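Local coordinates for KaiC-like domain-containing protein (Pyrococcus horikoshii, PDB 3BS4) that is of unknown function but has a KaiC-like domain and holds an unidentified peptide in the crystal, at residues V129-L133 with N134-G138; G173-A176 with Y177-P181; I76-E80 with N81-A85. All blocks are in the same frame, centred on the assembly; numbering follows the deposited sequence.

Interaction 1. Residues V129-L133 with N134-G138; sequences VWMDL and NLFEG
Trp130 and Phe136 come together because each sets its CG beside its own backbone N and opposite its carbonyl carbon, with chi1 at -75° and -70°. The indole presents an edge to the face of the phenyl in a T-shaped pair: the five-membered ring of Trp130 and the ring of Phe136 have centroids 5.8 Å apart and planes at 79°. The nearest atoms, though, are Trp130 CB and Phe136 CE2, at 3.6 Å, so the CB at the base of the indole also packs against the phenyl. Met131 bends twice along its chain and curls back toward the same phenyl. Its methyl CE reaches Phe136 CD2 at 3.6 Å, while SD stands farther off and oblique to the ring, a Met-aromatic contact led by the methyl. Leu135 puts its CD1 at the indole edge, 4.0 Å from Trp130 CD1, and lies side by side with Leu133. The backbone fixes this turn as a Schellman motif: Leu135 N gives a nearly straight bond of 2.8 Å to Trp130 O, Asn134 N bonds to Met131 O at 2.9 Å, and Asn134 takes positive phi. With an alanine in place of Phe136, the indole edge would probably lose the face it meets, and the Met131 methyl its aromatic partner, keeping its contact with Pro181. The turn ends helix 115-132 and leads toward strand 141-146; Trp130 NE1 bonds to His82 O, and Trp130 and Phe136 both pack on Leu51 of strand 51-56 and Leu141 of strand 141-146.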
ATOM      1  N   VAL A 129      16.205   7.430 -10.726  1.00 18.84           N
ATOM      2  CA  VAL A 129      16.577   6.260 -11.532  1.00 19.75           C
ATOM      3  C   VAL A 129      15.522   6.019 -12.619  1.00 19.20           C
ATOM      4  O   VAL A 129      15.854   5.857 -13.802  1.00 19.45           O
ATOM      5  CB  VAL A 129      16.796   4.973 -10.689  1.00 20.05           C
ATOM      6  CG1 VAL A 129      17.134   3.787 -11.576  1.00 21.04           C
ATOM      7  CG2 VAL A 129      17.891   5.183  -9.642  1.00 21.57           C
ATOM      8  N   TRP A 130      14.249   5.976 -12.227  1.00 18.13           N
ATOM      9  CA  TRP A 130      13.186   5.754 -13.200  1.00 18.24           C
ATOM     10  C   TRP A 130      13.201   6.804 -14.286  1.00 18.17           C
ATOM     11  O   TRP A 130      12.996   6.485 -15.471  1.00 18.91           O
ATOM     12  CB  TRP A 130      11.819   5.756 -12.515  1.00 18.42           C
ATOM     13  CG  TRP A 130      11.540   4.493 -11.740  1.00 18.58           C
ATOM     14  CD1 TRP A 130      11.936   3.232 -12.061  1.00 19.92           C
ATOM     15  CD2 TRP A 130      10.747   4.373 -10.551  1.00 19.73           C
ATOM     16  NE1 TRP A 130      11.456   2.328 -11.138  1.00 19.54           N
ATOM     17  CE2 TRP A 130      10.720   3.005 -10.199  1.00 18.39           C
ATOM     18  CE3 TRP A 130      10.062   5.293  -9.747  1.00 18.29           C
ATOM     19  CZ2 TRP A 130      10.041   2.530  -9.073  1.00 20.10           C
ATOM     20  CZ3 TRP A 130       9.389   4.819  -8.624  1.00 20.50           C
ATOM     21  CH2 TRP A 130       9.381   3.453  -8.304  1.00 18.35           C
ATOM     22  N   MET A 131      13.411   8.061 -13.899  1.00 17.29           N
ATOM     23  CA  MET A 131      13.396   9.148 -14.887  1.00 17.62           C
ATOM     24  C   MET A 131      14.614   9.038 -15.827  1.00 17.80           C
ATOM     25  O   MET A 131      14.478   9.188 -17.056  1.00 18.23           O
ATOM     26  CB  MET A 131      13.336  10.535 -14.225  1.00 18.54           C
ATOM     27  CG  MET A 131      13.165  11.682 -15.241  1.00 20.30           C
ATOM     28  SD  MET A 131      11.633  11.667 -16.241  1.00 21.84           S
ATOM     29  CE  MET A 131      10.478  11.932 -14.912  1.00 25.91           C
ATOM     30  N   ASP A 132      15.786   8.773 -15.246  1.00 17.81           N
ATOM     31  CA  ASP A 132      17.004   8.628 -16.073  1.00 17.95           C
ATOM     32  C   ASP A 132      16.819   7.545 -17.142  1.00 17.80           C
ATOM     33  O   ASP A 132      17.247   7.711 -18.287  1.00 17.29           O
ATOM     34  CB  ASP A 132      18.229   8.309 -15.229  1.00 18.15           C
ATOM     35  CG  ASP A 132      18.781   9.516 -14.477  1.00 20.05           C
ATOM     36  OD1 ASP A 132      18.243  10.649 -14.586  1.00 22.66           O
ATOM     37  OD2 ASP A 132      19.774   9.322 -13.750  1.00 22.23           O
ATOM     38  N   LEU A 133      16.201   6.432 -16.762  1.00 16.92           N
ATOM     39  CA  LEU A 133      15.993   5.321 -17.684  1.00 17.06           C
ATOM     40  C   LEU A 133      14.765   5.490 -18.577  1.00 17.89           C
ATOM     41  O   LEU A 133      14.486   4.632 -19.430  1.00 18.40           O
ATOM     42  CB  LEU A 133      15.952   3.998 -16.910  1.00 16.80           C
ATOM     43  CG  LEU A 133      17.151   3.678 -16.006  1.00 17.33           C
ATOM     44  CD1 LEU A 133      16.980   2.293 -15.324  1.00 17.67           C
ATOM     45  CD2 LEU A 133      18.506   3.702 -16.776  1.00 18.42           C
ATOM     46  N   ASN A 134      14.040   6.593 -18.367  1.00 18.12           N
ATOM     47  CA  ASN A 134      12.786   6.903 -19.089  1.00 19.03           C
ATOM     48  C   ASN A 134      11.701   5.850 -18.868  1.00 19.34           C
ATOM     49  O   ASN A 134      10.928   5.508 -19.778  1.00 19.16           O
ATOM     50  CB  ASN A 134      13.022   7.141 -20.600  1.00 19.01           C
ATOM     51  CG  ASN A 134      11.830   7.799 -21.270  1.00 21.18           C
ATOM     52  OD1 ASN A 134      11.305   8.804 -20.778  1.00 26.28           O
ATOM     53  ND2 ASN A 134      11.379   7.226 -22.377  1.00 21.98           N
ATOM     54  N   LEU A 135      11.637   5.337 -17.642  1.00 18.83           N
ATOM     55  CA  LEU A 135      10.728   4.243 -17.362  1.00 19.34           C
ATOM     56  C   LEU A 135       9.322   4.711 -17.015  1.00 19.18           C
ATOM     57  O   LEU A 135       8.419   3.885 -16.992  1.00 19.12           O
ATOM     58  CB  LEU A 135      11.277   3.305 -16.280  1.00 19.19           C
ATOM     59  CG  LEU A 135      12.459   2.439 -16.729  1.00 20.21           C
ATOM     60  CD1 LEU A 135      13.066   1.705 -15.549  1.00 21.32           C
ATOM     61  CD2 LEU A 135      12.035   1.449 -17.829  1.00 23.32           C
ATOM     62  N   PHE A 136       9.118   6.001 -16.750  1.00 19.77           N
ATOM     63  CA  PHE A 136       7.748   6.474 -16.512  1.00 21.18           C
ATOM     64  C   PHE A 136       6.908   6.429 -17.784  1.00 22.73           C
ATOM     65  O   PHE A 136       5.693   6.237 -17.734  1.00 22.69           O
ATOM     66  CB  PHE A 136       7.708   7.891 -15.950  1.00 20.98           C
ATOM     67  CG  PHE A 136       8.206   8.018 -14.535  1.00 20.17           C
ATOM     68  CD1 PHE A 136       7.390   7.664 -13.448  1.00 21.16           C
ATOM     69  CD2 PHE A 136       9.454   8.550 -14.278  1.00 19.29           C
ATOM     70  CE1 PHE A 136       7.846   7.830 -12.139  1.00 21.23           C
ATOM     71  CE2 PHE A 136       9.911   8.721 -12.977  1.00 21.79           C
ATOM     72  CZ  PHE A 136       9.102   8.356 -11.909  1.00 20.51           C
ATOM     73  N   GLU A 137       7.568   6.596 -18.930  1.00 24.08           N
ATOM     74  CA  GLU A 137       6.877   6.645 -20.213  1.00 25.81           C
ATOM     75  C   GLU A 137       6.028   5.406 -20.467  1.00 24.66           C
ATOM     76  O   GLU A 137       6.539   4.298 -20.480  1.00 24.99           O
ATOM     77  CB  GLU A 137       7.901   6.836 -21.333  1.00 27.15           C
ATOM     78  CG  GLU A 137       7.397   6.458 -22.725  1.00 32.19           C
ATOM     79  CD  GLU A 137       6.310   7.386 -23.231  1.00 38.18           C
ATOM     80  OE1 GLU A 137       6.445   8.621 -23.051  1.00 41.05           O
ATOM     81  OE2 GLU A 137       5.322   6.873 -23.816  1.00 42.04           O
ATOM     82  N   GLY A 138       4.722   5.617 -20.649  1.00 25.07           N
ATOM     83  CA  GLY A 138       3.780   4.539 -20.953  1.00 24.93           C
ATOM     84  C   GLY A 138       3.426   3.661 -19.762  1.00 25.13           C
ATOM     85  O   GLY A 138       2.762   2.635 -19.918  1.00 26.61           O
TER

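Interaction 2. Residues G173-A176 with Y177-P181; sequences GHPA and YKKYP
Ala176 and Tyr177 form the close-packed side of this short turn. The Ala176 methyl stands over one face of the neighbouring phenol, with CB 4.2 Å from the Tyr177 ring centroid, a CH-pi contact, while His174 CB approaches the edge of the same ring. At the N-terminal end, His174 turns CG away from its backbone N (chi1 -160°), which brings the imidazole round to the start of the helix, where ND1 accepts a bond of 3.0 Å from Ala176 N. That bond is nearly straight and lies close to the ring plane. Backbone bonds close the turn: Tyr177 N to His174 O at 3.0 Å and Lys179 N to Pro175 O at 2.9 Å; Lys178 N has weak bonds to both of these carbonyls. The edge of the Tyr180 ring also faces Pro175 O, its CD2 being 3.4 Å away. On the looser, solvent-exposed side the two lysines run along the surface. Lys179 lies alongside the proline, its CD 3.3 Å from Pro175 CA, with CE and NZ also against the proline; NZ comes near Gly173 O at an angle too poor for a hydrogen bond. Lys178 leads away to a cation-pi contact with Tyr172. Lys127, from helix 115-132, donates through NZ to Ala176 O and Pro181 O and ties the turn to that helix. The arrangement is a one-turn helix with a histidine N-cap, set between helix 157-173 and strand 184-190, and it borders the peptide site: Tyr177 OH bonds to the backbone of the bound peptide.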
ATOM      1  N   GLY A 173       5.838  19.973  -0.411  1.00 29.04           N
ATOM      2  CA  GLY A 173       6.898  20.786  -1.025  1.00 28.84           C
ATOM      3  C   GLY A 173       8.145  20.094  -1.559  1.00 28.50           C
ATOM      4  O   GLY A 173       8.934  20.706  -2.293  1.00 28.87           O
ATOM      5  N   HIS A 174       8.336  18.827  -1.205  1.00 27.20           N
ATOM      6  CA  HIS A 174       9.574  18.129  -1.552  1.00 26.09           C
ATOM      7  C   HIS A 174       9.685  17.795  -3.047  1.00 25.39           C
ATOM      8  O   HIS A 174       8.685  17.440  -3.680  1.00 25.00           O
ATOM      9  CB  HIS A 174       9.700  16.846  -0.724  1.00 25.79           C
ATOM     10  CG  HIS A 174      11.097  16.325  -0.652  1.00 24.16           C
ATOM     11  ND1 HIS A 174      11.660  15.570  -1.659  1.00 23.70           N
ATOM     12  CD2 HIS A 174      12.053  16.466   0.293  1.00 24.49           C
ATOM     13  CE1 HIS A 174      12.900  15.260  -1.331  1.00 24.40           C
ATOM     14  NE2 HIS A 174      13.167  15.797  -0.153  1.00 24.77           N
ATOM     15  N   PRO A 175      10.909  17.921  -3.621  1.00 24.87           N
ATOM     16  CA  PRO A 175      11.136  17.583  -5.034  1.00 25.12           C
ATOM     17  C   PRO A 175      10.675  16.194  -5.443  1.00 24.62           C
ATOM     18  O   PRO A 175      10.256  16.006  -6.582  1.00 25.10           O
ATOM     19  CB  PRO A 175      12.662  17.679  -5.189  1.00 25.01           C
ATOM     20  CG  PRO A 175      13.106  18.564  -4.110  1.00 26.39           C
ATOM     21  CD  PRO A 175      12.132  18.430  -2.974  1.00 25.16           C
ATOM     22  N   ALA A 176      10.725  15.233  -4.521  1.00 24.59           N
ATOM     23  CA  ALA A 176      10.274  13.866  -4.820  1.00 24.93           C
ATOM     24  C   ALA A 176       8.841  13.832  -5.340  1.00 25.41           C
ATOM     25  O   ALA A 176       8.463  12.934  -6.085  1.00 24.40           O
ATOM     26  CB  ALA A 176      10.417  12.964  -3.576  1.00 24.57           C
ATOM     27  N   TYR A 177       8.040  14.815  -4.931  1.00 26.37           N
ATOM     28  CA  TYR A 177       6.627  14.859  -5.294  1.00 27.98           C
ATOM     29  C   TYR A 177       6.269  15.988  -6.235  1.00 29.36           C
ATOM     30  O   TYR A 177       5.204  15.965  -6.857  1.00 30.12           O
ATOM     31  CB  TYR A 177       5.767  14.941  -4.035  1.00 28.11           C
ATOM     32  CG  TYR A 177       6.104  13.811  -3.133  1.00 27.06           C
ATOM     33  CD1 TYR A 177       5.595  12.543  -3.397  1.00 27.96           C
ATOM     34  CD2 TYR A 177       7.003  13.968  -2.081  1.00 26.11           C
ATOM     35  CE1 TYR A 177       5.917  11.481  -2.626  1.00 28.88           C
ATOM     36  CE2 TYR A 177       7.348  12.878  -1.284  1.00 28.12           C
ATOM     37  CZ  TYR A 177       6.787  11.634  -1.585  1.00 27.25           C
ATOM     38  OH  TYR A 177       7.071  10.523  -0.849  1.00 28.90           O
ATOM     39  N   LYS A 178       7.161  16.964  -6.346  1.00 30.68           N
ATOM     40  CA  LYS A 178       6.869  18.144  -7.157  1.00 32.03           C
ATOM     41  C   LYS A 178       7.642  18.197  -8.473  1.00 31.98           C
ATOM     42  O   LYS A 178       7.209  18.861  -9.411  1.00 33.19           O
ATOM     43  CB  LYS A 178       7.070  19.426  -6.334  1.00 32.28           C
ATOM     44  CG  LYS A 178       6.188  19.497  -5.088  1.00 34.13           C
ATOM     45  CD  LYS A 178       4.741  19.903  -5.416  1.00 37.97           C
ATOM     46  CE  LYS A 178       3.750  19.103  -4.573  1.00 40.17           C
ATOM     47  NZ  LYS A 178       2.502  19.864  -4.222  1.00 41.93           N
ATOM     48  N   LYS A 179       8.771  17.494  -8.545  1.00 31.73           N
ATOM     49  CA  LYS A 179       9.638  17.533  -9.726  1.00 31.57           C
ATOM     50  C   LYS A 179       9.630  16.222 -10.537  1.00 30.78           C
ATOM     51  O   LYS A 179      10.321  16.113 -11.544  1.00 30.62           O
ATOM     52  CB  LYS A 179      11.074  17.919  -9.323  1.00 32.68           C
ATOM     53  CG  LYS A 179      11.257  19.396  -8.864  1.00 34.85           C
ATOM     54  CD  LYS A 179      10.517  19.696  -7.552  1.00 37.77           C
ATOM     55  CE  LYS A 179      11.068  20.891  -6.767  1.00 36.60           C
ATOM     56  NZ  LYS A 179      10.358  21.014  -5.437  1.00 37.84           N
ATOM     57  N   TYR A 180       8.836  15.246 -10.091  1.00 28.75           N
ATOM     58  CA  TYR A 180       8.685  13.952 -10.770  1.00 28.03           C
ATOM     59  C   TYR A 180       7.212  13.575 -10.793  1.00 26.94           C
ATOM     60  O   TYR A 180       6.450  14.112  -9.989  1.00 26.39           O
ATOM     61  CB  TYR A 180       9.420  12.861  -9.991  1.00 27.93           C
ATOM     62  CG  TYR A 180      10.899  13.069  -9.900  1.00 28.96           C
ATOM     63  CD1 TYR A 180      11.732  12.637 -10.932  1.00 28.39           C
ATOM     64  CD2 TYR A 180      11.475  13.696  -8.796  1.00 27.97           C
ATOM     65  CE1 TYR A 180      13.102  12.830 -10.878  1.00 29.89           C
ATOM     66  CE2 TYR A 180      12.855  13.894  -8.730  1.00 29.93           C
ATOM     67  CZ  TYR A 180      13.659  13.450  -9.782  1.00 29.76           C
ATOM     68  OH  TYR A 180      15.024  13.616  -9.745  1.00 31.73           O
ATOM     69  N   PRO A 181       6.819  12.623 -11.674  1.00 26.41           N
ATOM     70  CA  PRO A 181       5.447  12.135 -11.689  1.00 25.71           C
ATOM     71  C   PRO A 181       5.047  11.604 -10.318  1.00 25.95           C
ATOM     72  O   PRO A 181       5.877  11.051  -9.600  1.00 25.56           O
ATOM     73  CB  PRO A 181       5.493  10.992 -12.699  1.00 25.92           C
ATOM     74  CG  PRO A 181       6.599  11.402 -13.634  1.00 26.11           C
ATOM     75  CD  PRO A 181       7.626  11.954 -12.713  1.00 26.25           C
TER

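Interaction 3. Residues I76-E80 with N81-A85; sequences IKYLE and NHRLA
Lys77 O is gripped twice by one residue, Asn81, whose backbone N and side-chain amide come at it from opposite faces of the carbonyl plane. The backbone bond, Asn81 N to Lys77 O, is 3.0 Å and bent. The side-chain bond is shorter and straighter, with ND2 2.8 Å from Lys77 O and the oxygen lying close to the amide plane of Asn81. Placing CG beside the backbone N (chi1 -73°) folds the asparagine back over the helix end, and the bond from ND2 fixes the turn of its amide. The next carbonyl is shared too: Tyr78 O takes Arg83 N at 3.0 Å, almost in line with its C=O bond, and Leu84 N from above the carbonyl plane. The Arg83 N to Tyr78 O bond, with His82 N to Leu79 O and positive phi at His82, makes a Schellman motif that ends the helix. A water bridges the end of the turn, donating to Leu79 O and, at 2.6 Å, to Leu84 O. On the apolar side of the turn, Tyr78 CB packs 3.8 Å from Leu84 CB, and Leu79 CD2 lies 4.0 Å from Leu84 CG. Arg83 brings CB to the edge of the Tyr78 ring, then bends so that NH1 reaches Asn81 O at 2.9 Å; its NE forms a salt bridge with Asp49. The turn carries the chain from helix 75-80 into strand 84-87; Arg83, just before the strand, and Ala85 within it make backbone bonds to Val52 of strand 51-56, while Tyr78 rests against Leu46 and Lys47 of helix 34-47.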
ATOM      1  N   ILE A  76      12.980 -10.515  -6.924  1.00 26.41           N
ATOM      2  CA  ILE A  76      14.343 -10.191  -7.392  1.00 27.30           C
ATOM      3  C   ILE A  76      14.387  -9.735  -8.850  1.00 26.66           C
ATOM      4  O   ILE A  76      15.118  -8.797  -9.187  1.00 26.66           O
ATOM      5  CB  ILE A  76      15.327 -11.376  -7.247  1.00 28.52           C
ATOM      6  CG1 ILE A  76      14.922 -12.296  -6.081  1.00 31.12           C
ATOM      7  CG2 ILE A  76      16.774 -10.865  -7.173  1.00 28.89           C
ATOM      8  CD1 ILE A  76      15.742 -12.192  -4.815  1.00 33.96           C
ATOM      9  N   LYS A  77      13.613 -10.394  -9.708  1.00 26.17           N
ATOM     10  CA  LYS A  77      13.561 -10.047 -11.133  1.00 26.25           C
ATOM     11  C   LYS A  77      12.996  -8.646 -11.355  1.00 25.26           C
ATOM     12  O   LYS A  77      13.497  -7.892 -12.172  1.00 24.99           O
ATOM     13  CB  LYS A  77      12.720 -11.058 -11.916  1.00 26.99           C
ATOM     14  CG  LYS A  77      13.147 -12.494 -11.699  1.00 30.96           C
ATOM     15  CD  LYS A  77      12.763 -13.396 -12.860  1.00 35.17           C
ATOM     16  CE  LYS A  77      13.307 -14.810 -12.651  1.00 37.41           C
ATOM     17  NZ  LYS A  77      14.719 -14.807 -12.162  1.00 39.99           N
ATOM     18  N   TYR A  78      11.930  -8.307 -10.629  1.00 23.82           N
ATOM     19  CA  TYR A  78      11.342  -6.981 -10.765  1.00 22.38           C
ATOM     20  C   TYR A  78      12.252  -5.922 -10.174  1.00 21.74           C
ATOM     21  O   TYR A  78      12.297  -4.797 -10.665  1.00 21.25           O
ATOM     22  CB  TYR A  78       9.958  -6.926 -10.106  1.00 22.65           C
ATOM     23  CG  TYR A  78       8.889  -7.626 -10.918  1.00 22.45           C
ATOM     24  CD1 TYR A  78       8.210  -6.962 -11.927  1.00 23.86           C
ATOM     25  CD2 TYR A  78       8.568  -8.961 -10.676  1.00 23.22           C
ATOM     26  CE1 TYR A  78       7.230  -7.609 -12.685  1.00 24.67           C
ATOM     27  CE2 TYR A  78       7.597  -9.609 -11.419  1.00 25.41           C
ATOM     28  CZ  TYR A  78       6.936  -8.930 -12.420  1.00 24.81           C
ATOM     29  OH  TYR A  78       5.961  -9.571 -13.159  1.00 26.29           O
ATOM     30  N   LEU A  79      12.976  -6.270  -9.116  1.00 21.53           N
ATOM     31  CA  LEU A  79      13.959  -5.354  -8.550  1.00 22.52           C
ATOM     32  C   LEU A  79      15.098  -5.093  -9.536  1.00 23.65           C
ATOM     33  O   LEU A  79      15.447  -3.943  -9.814  1.00 23.31           O
ATOM     34  CB  LEU A  79      14.518  -5.895  -7.231  1.00 22.68           C
ATOM     35  CG  LEU A  79      13.595  -5.913  -6.007  1.00 23.54           C
ATOM     36  CD1 LEU A  79      14.308  -6.654  -4.892  1.00 25.98           C
ATOM     37  CD2 LEU A  79      13.247  -4.499  -5.527  1.00 24.10           C
ATOM     38  N   GLU A  80      15.655  -6.171 -10.079  1.00 24.73           N
ATOM     39  CA  GLU A  80      16.839  -6.047 -10.924  1.00 27.00           C
ATOM     40  C   GLU A  80      16.509  -5.382 -12.265  1.00 26.19           C
ATOM     41  O   GLU A  80      17.373  -4.774 -12.900  1.00 27.41           O
ATOM     42  CB  GLU A  80      17.563  -7.406 -11.048  1.00 27.37           C
ATOM     43  CG  GLU A  80      18.240  -7.793  -9.709  1.00 31.27           C
ATOM     44  CD  GLU A  80      19.245  -8.963  -9.766  1.00 32.24           C
ATOM     45  OE1 GLU A  80      19.377  -9.633 -10.815  1.00 39.18           O
ATOM     46  OE2 GLU A  80      19.909  -9.215  -8.724  1.00 38.92           O
ATOM     47  N   ASN A  81      15.253  -5.462 -12.675  1.00 25.22           N
ATOM     48  CA  ASN A  81      14.805  -4.835 -13.912  1.00 24.94           C
ATOM     49  C   ASN A  81      14.178  -3.462 -13.695  1.00 24.09           C
ATOM     50  O   ASN A  81      13.568  -2.910 -14.602  1.00 23.44           O
ATOM     51  CB  ASN A  81      13.882  -5.783 -14.693  1.00 26.14           C
ATOM     52  CG  ASN A  81      14.657  -6.948 -15.337  1.00 28.82           C
ATOM     53  OD1 ASN A  81      15.260  -6.784 -16.399  1.00 33.79           O
ATOM     54  ND2 ASN A  81      14.665  -8.108 -14.680  1.00 31.37           N
ATOM     55  N   HIS A  82      14.344  -2.928 -12.486  1.00 23.08           N
ATOM     56  CA  HIS A  82      14.001  -1.532 -12.164  1.00 23.50           C
ATOM     57  C   HIS A  82      12.507  -1.226 -12.186  1.00 22.70           C
ATOM     58  O   HIS A  82      12.124  -0.064 -12.288  1.00 23.54           O
ATOM     59  CB  HIS A  82      14.776  -0.556 -13.082  1.00 24.43           C
ATOM     60  CG  HIS A  82      16.246  -0.541 -12.811  1.00 27.78           C
ATOM     61  ND1 HIS A  82      17.179  -0.954 -13.737  1.00 30.64           N
ATOM     62  CD2 HIS A  82      16.941  -0.200 -11.702  1.00 28.91           C
ATOM     63  CE1 HIS A  82      18.387  -0.856 -13.214  1.00 31.67           C
ATOM     64  NE2 HIS A  82      18.273  -0.394 -11.982  1.00 32.10           N
ATOM     65  N   ARG A  83      11.673  -2.260 -12.101  1.00 21.50           N
ATOM     66  CA  ARG A  83      10.221  -2.069 -12.085  1.00 20.91           C
ATOM     67  C   ARG A  83       9.712  -1.837 -10.672  1.00 20.23           C
ATOM     68  O   ARG A  83       8.728  -1.120 -10.470  1.00 20.77           O
ATOM     69  CB  ARG A  83       9.501  -3.289 -12.661  1.00 21.46           C
ATOM     70  CG  ARG A  83       9.876  -3.590 -14.122  1.00 23.76           C
ATOM     71  CD  ARG A  83       9.606  -2.378 -15.005  1.00 25.50           C
ATOM     72  NE  ARG A  83       9.502  -2.759 -16.422  1.00 28.45           N
ATOM     73  CZ  ARG A  83      10.536  -2.914 -17.251  1.00 30.22           C
ATOM     74  NH1 ARG A  83      11.785  -2.727 -16.836  1.00 30.52           N
ATOM     75  NH2 ARG A  83      10.313  -3.260 -18.508  1.00 30.65           N
ATOM     76  N   LEU A  84      10.369  -2.484  -9.718  1.00 19.09           N
ATOM     77  CA  LEU A  84       9.968  -2.430  -8.311  1.00 19.34           C
ATOM     78  C   LEU A  84      11.066  -1.768  -7.475  1.00 19.43           C
ATOM     79  O   LEU A  84      12.250  -2.093  -7.641  1.00 19.41           O
ATOM     80  CB  LEU A  84       9.710  -3.854  -7.825  1.00 19.71           C
ATOM     81  CG  LEU A  84       9.402  -4.085  -6.344  1.00 19.19           C
ATOM     82  CD1 LEU A  84       8.118  -3.343  -5.943  1.00 17.21           C
ATOM     83  CD2 LEU A  84       9.325  -5.581  -6.052  1.00 18.93           C
ATOM     84  N   ALA A  85      10.672  -0.842  -6.598  1.00 18.50           N
ATOM     85  CA  ALA A  85      11.585  -0.260  -5.605  1.00 18.02           C
ATOM     86  C   ALA A  85      11.016  -0.587  -4.235  1.00 18.51           C
ATOM     87  O   ALA A  85       9.812  -0.477  -4.039  1.00 19.37           O
ATOM     88  CB  ALA A  85      11.692   1.235  -5.778  1.00 18.88           C
TER
HETATM   89  O   HOH W   1      14.630  -1.577  -8.623  1.00 30.21           O

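Overall arrangement
From the N terminus, interaction 3 comes first and turns helix 75-80 into strand 84-87. Interaction 1 then ends helix 115-132 on the way to strand 141-146, and interaction 2 forms the short turn between helix 157-173 and strand 184-190. The three follow in series; none nests in or crosses another. Interaction 1 is the middle piece in space, its centre about 13 Å from that of interaction 3 and about 15 Å from that of interaction 2. It meets His82 and Ala85 of the former, and Tyr180 and Pro181 of the latter. Interactions 2 and 3 stay about 11 Å apart at their nearest atoms, and 129-138 touches both.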